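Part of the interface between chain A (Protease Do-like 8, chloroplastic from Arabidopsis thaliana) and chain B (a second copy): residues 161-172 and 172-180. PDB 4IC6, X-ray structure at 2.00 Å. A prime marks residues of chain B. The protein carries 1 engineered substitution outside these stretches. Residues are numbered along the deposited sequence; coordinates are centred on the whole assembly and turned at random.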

ATOM      1  N   ASN A 161      19.620  15.832 -17.452  1.00 32.84           N
ATOM      2  CA  ASN A 161      20.104  15.043 -18.576  1.00 33.56           C
ATOM      3  C   ASN A 161      20.224  13.649 -17.992  1.00 34.85           C
ATOM      4  O   ASN A 161      21.315  13.207 -17.638  1.00 37.80           O
ATOM      5  CB  ASN A 161      21.448  15.590 -19.048  1.00 36.34           C
ATOM      6  CG  ASN A 161      22.084  14.754 -20.150  1.00 40.47           C
ATOM      7  OD1 ASN A 161      21.526  13.748 -20.613  1.00 38.31           O
ATOM      8  ND2 ASN A 161      23.269  15.179 -20.584  1.00 44.77           N
ATOM      9  N   PRO A 162      19.079  12.975 -17.818  1.00 35.42           N
ATOM     10  CA  PRO A 162      19.056  11.777 -16.970  1.00 35.64           C
ATOM     11  C   PRO A 162      19.605  10.519 -17.635  1.00 38.72           C
ATOM     12  O   PRO A 162      20.055   9.625 -16.915  1.00 38.90           O
ATOM     13  CB  PRO A 162      17.568  11.596 -16.656  1.00 36.71           C
ATOM     14  CG  PRO A 162      16.850  12.253 -17.844  1.00 38.09           C
ATOM     15  CD  PRO A 162      17.724  13.425 -18.207  1.00 39.25           C
ATOM     16  N   PHE A 163      19.578  10.446 -18.961  1.00 40.62           N
ATOM     17  CA  PHE A 163      20.042   9.223 -19.637  1.00 44.62           C
ATOM     18  C   PHE A 163      21.142   9.430 -20.675  1.00 43.92           C
ATOM     19  O   PHE A 163      21.635   8.465 -21.272  1.00 41.98           O
ATOM     20  CB  PHE A 163      18.859   8.467 -20.243  1.00 45.10           C
ATOM     21  CG  PHE A 163      17.754   8.206 -19.257  1.00 48.68           C
ATOM     22  CD1 PHE A 163      17.985   7.421 -18.136  1.00 49.65           C
ATOM     23  CD2 PHE A 163      16.489   8.751 -19.442  1.00 48.11           C
ATOM     24  CE1 PHE A 163      16.970   7.178 -17.217  1.00 51.03           C
ATOM     25  CE2 PHE A 163      15.474   8.504 -18.533  1.00 49.29           C
ATOM     26  CZ  PHE A 163      15.718   7.714 -17.418  1.00 48.80           C
ATOM     27  N   GLY A 164      21.547  10.673 -20.882  1.00 42.94           N
ATOM     28  CA  GLY A 164      22.665  10.935 -21.765  1.00 44.75           C
ATOM     29  C   GLY A 164      22.288  10.971 -23.229  1.00 46.39           C
ATOM     30  O   GLY A 164      23.167  10.942 -24.089  1.00 45.74           O
ATOM     31  N   PHE A 165      20.993  11.041 -23.534  1.00 42.83           N
ATOM     32  CA  PHE A 165      20.598  11.158 -24.934  1.00 44.91           C
ATOM     33  C   PHE A 165      19.705  12.372 -25.219  1.00 42.01           C
ATOM     34  O   PHE A 165      19.437  12.694 -26.369  1.00 41.49           O
ATOM     35  CB  PHE A 165      19.971   9.857 -25.448  1.00 50.19           C
ATOM     36  CG  PHE A 165      18.649   9.534 -24.824  1.00 50.75           C
ATOM     37  CD1 PHE A 165      17.477  10.082 -25.323  1.00 53.40           C
ATOM     38  CD2 PHE A 165      18.572   8.678 -23.739  1.00 52.34           C
ATOM     39  CE1 PHE A 165      16.251   9.787 -24.747  1.00 52.57           C
ATOM     40  CE2 PHE A 165      17.347   8.374 -23.160  1.00 48.62           C
ATOM     41  CZ  PHE A 165      16.187   8.929 -23.669  1.00 51.26           C
ATOM     42  N   ASP A 166      19.251  13.056 -24.175  1.00 37.04           N
ATOM     43  CA  ASP A 166      18.499  14.288 -24.376  1.00 38.43           C
ATOM     44  C   ASP A 166      18.495  15.106 -23.091  1.00 40.58           C
ATOM     45  O   ASP A 166      19.277  14.833 -22.180  1.00 42.19           O
ATOM     46  CB  ASP A 166      17.066  13.978 -24.800  1.00 43.05           C
ATOM     47  CG  ASP A 166      16.258  13.331 -23.690  1.00 42.77           C
ATOM     48  OD1 ASP A 166      16.775  13.245 -22.547  1.00 37.25           O
ATOM     49  OD2 ASP A 166      15.099  12.922 -23.956  1.00 40.84           O
ATOM     50  N   HIS A 167      17.607  16.097 -23.009  1.00 37.19           N
ATOM     51  CA  HIS A 167      17.460  16.873 -21.782  1.00 36.15           C
ATOM     52  C   HIS A 167      15.995  17.048 -21.405  1.00 35.90           C
ATOM     53  O   HIS A 167      15.106  16.932 -22.258  1.00 35.55           O
ATOM     54  CB  HIS A 167      18.149  18.239 -21.908  1.00 36.38           C
ATOM     55  CG  HIS A 167      19.643  18.168 -21.846  1.00 41.63           C
ATOM     56  ND1 HIS A 167      20.412  17.674 -22.882  1.00 44.57           N
ATOM     57  CD2 HIS A 167      20.508  18.512 -20.865  1.00 38.20           C
ATOM     58  CE1 HIS A 167      21.687  17.725 -22.542  1.00 43.37           C
ATOM     59  NE2 HIS A 167      21.774  18.230 -21.325  1.00 41.15           N
ATOM     60  N   THR A 168      15.756  17.340 -20.130  1.00 33.00           N
ATOM     61  CA  THR A 168      14.402  17.514 -19.604  1.00 31.46           C
ATOM     62  C   THR A 168      14.268  18.881 -18.994  1.00 29.44           C
ATOM     63  O   THR A 168      15.255  19.467 -18.574  1.00 28.24           O
ATOM     64  CB  THR A 168      14.096  16.501 -18.483  1.00 29.76           C
ATOM     65  OG1 THR A 168      15.001  16.716 -17.391  1.00 31.04           O
ATOM     66  CG2 THR A 168      14.286  15.076 -18.979  1.00 34.52           C
ATOM     67  N   LEU A 169      13.040  19.377 -18.892  1.00 27.21           N
ATOM     68  CA  LEU A 169      12.832  20.662 -18.230  1.00 29.24           C
ATOM     69  C   LEU A 169      11.563  20.603 -17.418  1.00 30.98           C
ATOM     70  O   LEU A 169      10.570  20.027 -17.862  1.00 31.11           O
ATOM     71  CB  LEU A 169      12.662  21.755 -19.276  1.00 30.23           C
ATOM     72  CG  LEU A 169      12.241  23.136 -18.766  1.00 30.58           C
ATOM     73  CD1 LEU A 169      13.356  23.705 -17.915  1.00 30.73           C
ATOM     74  CD2 LEU A 169      11.955  24.047 -19.942  1.00 26.95           C
ATOM     75  N   THR A 170      11.594  21.208 -16.239  1.00 31.04           N
ATOM     76  CA  THR A 170      10.367  21.535 -15.525  1.00 32.18           C
ATOM     77  C   THR A 170      10.453  22.984 -15.084  1.00 30.73           C
ATOM     78  O   THR A 170      11.544  23.534 -14.961  1.00 27.59           O
ATOM     79  CB  THR A 170      10.097  20.591 -14.319  1.00 28.31           C
ATOM     80  OG1 THR A 170      11.103  20.775 -13.313  1.00 25.88           O
ATOM     81  CG2 THR A 170      10.083  19.134 -14.771  1.00 27.18           C
ATOM     82  N   VAL A 171       9.308  23.613 -14.855  1.00 27.77           N
ATOM     83  CA  VAL A 171       9.304  25.036 -14.568  1.00 26.64           C
ATOM     84  C   VAL A 171       8.261  25.335 -13.511  1.00 27.67           C
ATOM     85  O   VAL A 171       7.137  24.855 -13.594  1.00 29.99           O
ATOM     86  CB  VAL A 171       8.950  25.858 -15.832  1.00 30.97           C
ATOM     87  CG1 VAL A 171       8.745  27.329 -15.491  1.00 32.90           C
ATOM     88  CG2 VAL A 171      10.033  25.711 -16.910  1.00 29.99           C
ATOM     89  N   GLY A 172       8.644  26.124 -12.516  1.00 27.22           N
ATOM     90  CA  GLY A 172       7.699  26.641 -11.550  1.00 24.49           C
ATOM     91  C   GLY A 172       8.256  27.892 -10.908  1.00 23.97           C
ATOM     92  O   GLY A 172       8.993  28.665 -11.536  1.00 27.87           O
TER
ATOM     93  N   GLY B 172       1.316  23.858 -18.247  1.00 30.09           N
ATOM     94  CA  GLY B 172       2.722  23.675 -17.925  1.00 25.97           C
ATOM     95  C   GLY B 172       3.531  23.899 -19.187  1.00 25.74           C
ATOM     96  O   GLY B 172       3.113  24.664 -20.051  1.00 27.15           O
ATOM     97  N   VAL B 173       4.679  23.224 -19.289  1.00 24.96           N
ATOM     98  CA  VAL B 173       5.570  23.370 -20.439  1.00 28.61           C
ATOM     99  C   VAL B 173       5.871  22.014 -21.064  1.00 30.12           C
ATOM    100  O   VAL B 173       5.709  20.986 -20.419  1.00 29.55           O
ATOM    101  CB  VAL B 173       6.918  24.027 -20.037  1.00 32.53           C
ATOM    102  CG1 VAL B 173       6.675  25.373 -19.344  1.00 32.26           C
ATOM    103  CG2 VAL B 173       7.725  23.103 -19.116  1.00 30.75           C
ATOM    104  N   ILE B 174       6.300  22.009 -22.323  1.00 33.29           N
ATOM    105  CA  ILE B 174       6.873  20.794 -22.889  1.00 33.18           C
ATOM    106  C   ILE B 174       8.122  20.474 -22.078  1.00 30.60           C
ATOM    107  O   ILE B 174       9.046  21.284 -21.991  1.00 33.62           O
ATOM    108  CB  ILE B 174       7.244  20.965 -24.361  1.00 34.16           C
ATOM    109  CG1 ILE B 174       6.027  21.425 -25.167  1.00 37.51           C
ATOM    110  CG2 ILE B 174       7.813  19.649 -24.923  1.00 29.14           C
ATOM    111  CD1 ILE B 174       4.882  20.419 -25.140  1.00 37.85           C
ATOM    112  N   SER B 175       8.132  19.303 -21.456  1.00 31.80           N
ATOM    113  CA  SER B 175       9.164  18.949 -20.490  1.00 31.56           C
ATOM    114  C   SER B 175      10.226  18.050 -21.141  1.00 34.57           C
ATOM    115  O   SER B 175      11.387  18.039 -20.739  1.00 31.03           O
ATOM    116  CB  SER B 175       8.520  18.238 -19.304  1.00 33.50           C
ATOM    117  OG  SER B 175       9.498  17.626 -18.489  1.00 38.49           O
ATOM    118  N   GLY B 176       9.816  17.288 -22.149  1.00 35.12           N
ATOM    119  CA  GLY B 176      10.730  16.404 -22.845  1.00 32.49           C
ATOM    120  C   GLY B 176      10.046  15.928 -24.108  1.00 35.09           C
ATOM    121  O   GLY B 176       8.820  16.011 -24.215  1.00 34.51           O
ATOM    122  N   LEU B 177      10.839  15.436 -25.057  1.00 36.35           N
ATOM    123  CA  LEU B 177      10.323  14.966 -26.338  1.00 37.64           C
ATOM    124  C   LEU B 177      10.812  13.550 -26.583  1.00 39.47           C
ATOM    125  O   LEU B 177      11.833  13.136 -26.032  1.00 38.49           O
ATOM    126  CB  LEU B 177      10.809  15.863 -27.476  1.00 40.04           C
ATOM    127  CG  LEU B 177      10.046  17.152 -27.819  1.00 43.60           C
ATOM    128  CD1 LEU B 177       8.675  17.196 -27.173  1.00 41.86           C
ATOM    129  CD2 LEU B 177      10.849  18.378 -27.473  1.00 46.73           C
ATOM    130  N   ASN B 178      10.086  12.815 -27.418  1.00 44.34           N
ATOM    131  CA  ASN B 178      10.516  11.481 -27.830  1.00 42.59           C
ATOM    132  C   ASN B 178      10.753  10.570 -26.636  1.00 41.77           C
ATOM    133  O   ASN B 178      11.756   9.861 -26.573  1.00 43.04           O
ATOM    134  CB  ASN B 178      11.779  11.577 -28.689  1.00 48.75           C
ATOM    135  CG  ASN B 178      11.538  12.318 -30.002  1.00 55.67           C
ATOM    136  OD1 ASN B 178      10.677  11.929 -30.806  1.00 57.70           O
ATOM    137  ND2 ASN B 178      12.289  13.404 -30.217  1.00 57.40           N
ATOM    138  N   ARG B 179       9.809  10.599 -25.695  1.00 36.70           N
ATOM    139  CA  ARG B 179       9.865   9.778 -24.490  1.00 39.13           C
ATOM    140  C   ARG B 179       8.794   8.695 -24.549  1.00 42.13           C
ATOM    141  O   ARG B 179       7.771   8.864 -25.205  1.00 42.13           O
ATOM    142  CB  ARG B 179       9.693  10.645 -23.234  1.00 39.76           C
ATOM    143  CG  ARG B 179      10.921  11.509 -22.915  1.00 43.76           C
ATOM    144  CD  ARG B 179      12.171  10.623 -22.801  1.00 45.30           C
ATOM    145  NE  ARG B 179      13.348  11.331 -22.293  1.00 45.83           N
ATOM    146  CZ  ARG B 179      13.581  11.571 -21.007  1.00 45.88           C
ATOM    147  NH1 ARG B 179      12.702  11.178 -20.087  1.00 45.78           N
ATOM    148  NH2 ARG B 179      14.684  12.214 -20.641  1.00 44.67           N
ATOM    149  N   ASP B 180       9.042   7.572 -23.882  1.00 40.54           N
ATOM    150  CA  ASP B 180       8.088   6.473 -23.869  1.00 41.04           C
ATOM    151  C   ASP B 180       6.874   6.789 -22.992  1.00 39.28           C
ATOM    152  O   ASP B 180       7.014   7.297 -21.885  1.00 37.62           O
ATOM    153  CB  ASP B 180       8.750   5.195 -23.357  1.00 39.25           C
ATOM    154  CG  ASP B 180       9.770   4.627 -24.331  1.00 42.21           C
ATOM    155  OD1 ASP B 180       9.662   4.897 -25.546  1.00 43.18           O
ATOM    156  OD2 ASP B 180      10.676   3.894 -23.875  1.00 42.91           O
TER
HETATM  157  O   HOH W   1      14.480  12.075 -26.548  1.00 39.32           O
HETATM  158  O   HOH W   2      13.667  15.619 -24.279  1.00 42.69           O

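This is a largely polar contact with a small apolar patch between two copies of the protease, in which two strand segments running roughly antiparallel meet around Leu169 and Ser175′ while the side chain of Arg179′ reaches across to a salt bridge with Asp166. The chain A strand that begins at Thr168 and the chain B strand through Ser175′ approach to 4.8 Å with their directions 146° apart, so they splay rather than pair along their full length. Close backbone register is confined to Leu169 opposite Ser175′ and Thr168 opposite Gly176′. At the first of these, Leu169 N donates to Ser175′ O (2.8 Å), and Ser175′ OG donates to Leu169 O (2.7 Å). The serine hydroxyl, placed by a t rotamer, thus meets the carbonyl of the same residue whose amide its own carbonyl accepts, and Leu169 is held through both of its backbone polar groups. Two CA-H...O contacts fill in around this pair: Thr168 CA to Ser175′ O at 3.3 Å and Ser175′ CA to Leu169 O at 3.2 Å.

Further along the strands the contact becomes apolar. Val173′ points toward chain A, and its CG2 lies 4.1 Å from Val171 CG2 and 4.4 Å from Leu169 CD2, a loose packing that extends the strand contact beyond the hydrogen bonds.

Arg179′ contributes the largest covered area of any residue here, 105 Å². Its CA-to-CB bond points sideways, but the long side chain carries the guanidinium into the loop before the chain A strand. There the carboxylate of Asp166 meets it near its plane in a two-pronged salt bridge: Arg179′ NE donates to Asp166 OD2 (2.9 Å) and Arg179′ NH2 to Asp166 OD1 (3.0 Å), the latter almost straight at 173°. Charge attraction and directional hydrogen bonding therefore act together. Nonpolar groups crowd the NE and NH2 side of the guanidinium: Phe163 CD2 lies over one face, 4.1 Å from Arg179′ NH2, while Pro162 CG sits at the edge, 3.5 Å from the same nitrogen. Thr168 CG2 also comes within 3.3 Å of Arg179′ NH2, and Phe165 CZ within 4.0 Å of Arg179′ NE.

Two waters link Asp166 to the corner of chain B. Water 1 donates to Asp166 OD2 (2.8 Å) and to Leu177′ O (2.9 Å), bridging two acceptors that lie 3.9 Å apart. Water 2 accepts from Leu177′ N (2.9 Å) and donates to His167 O (2.8 Å), with a weak bond to Asp166 OD2 (3.1 Å). Both backbone polar groups of Leu177′ are thereby tied to chain A through solvent.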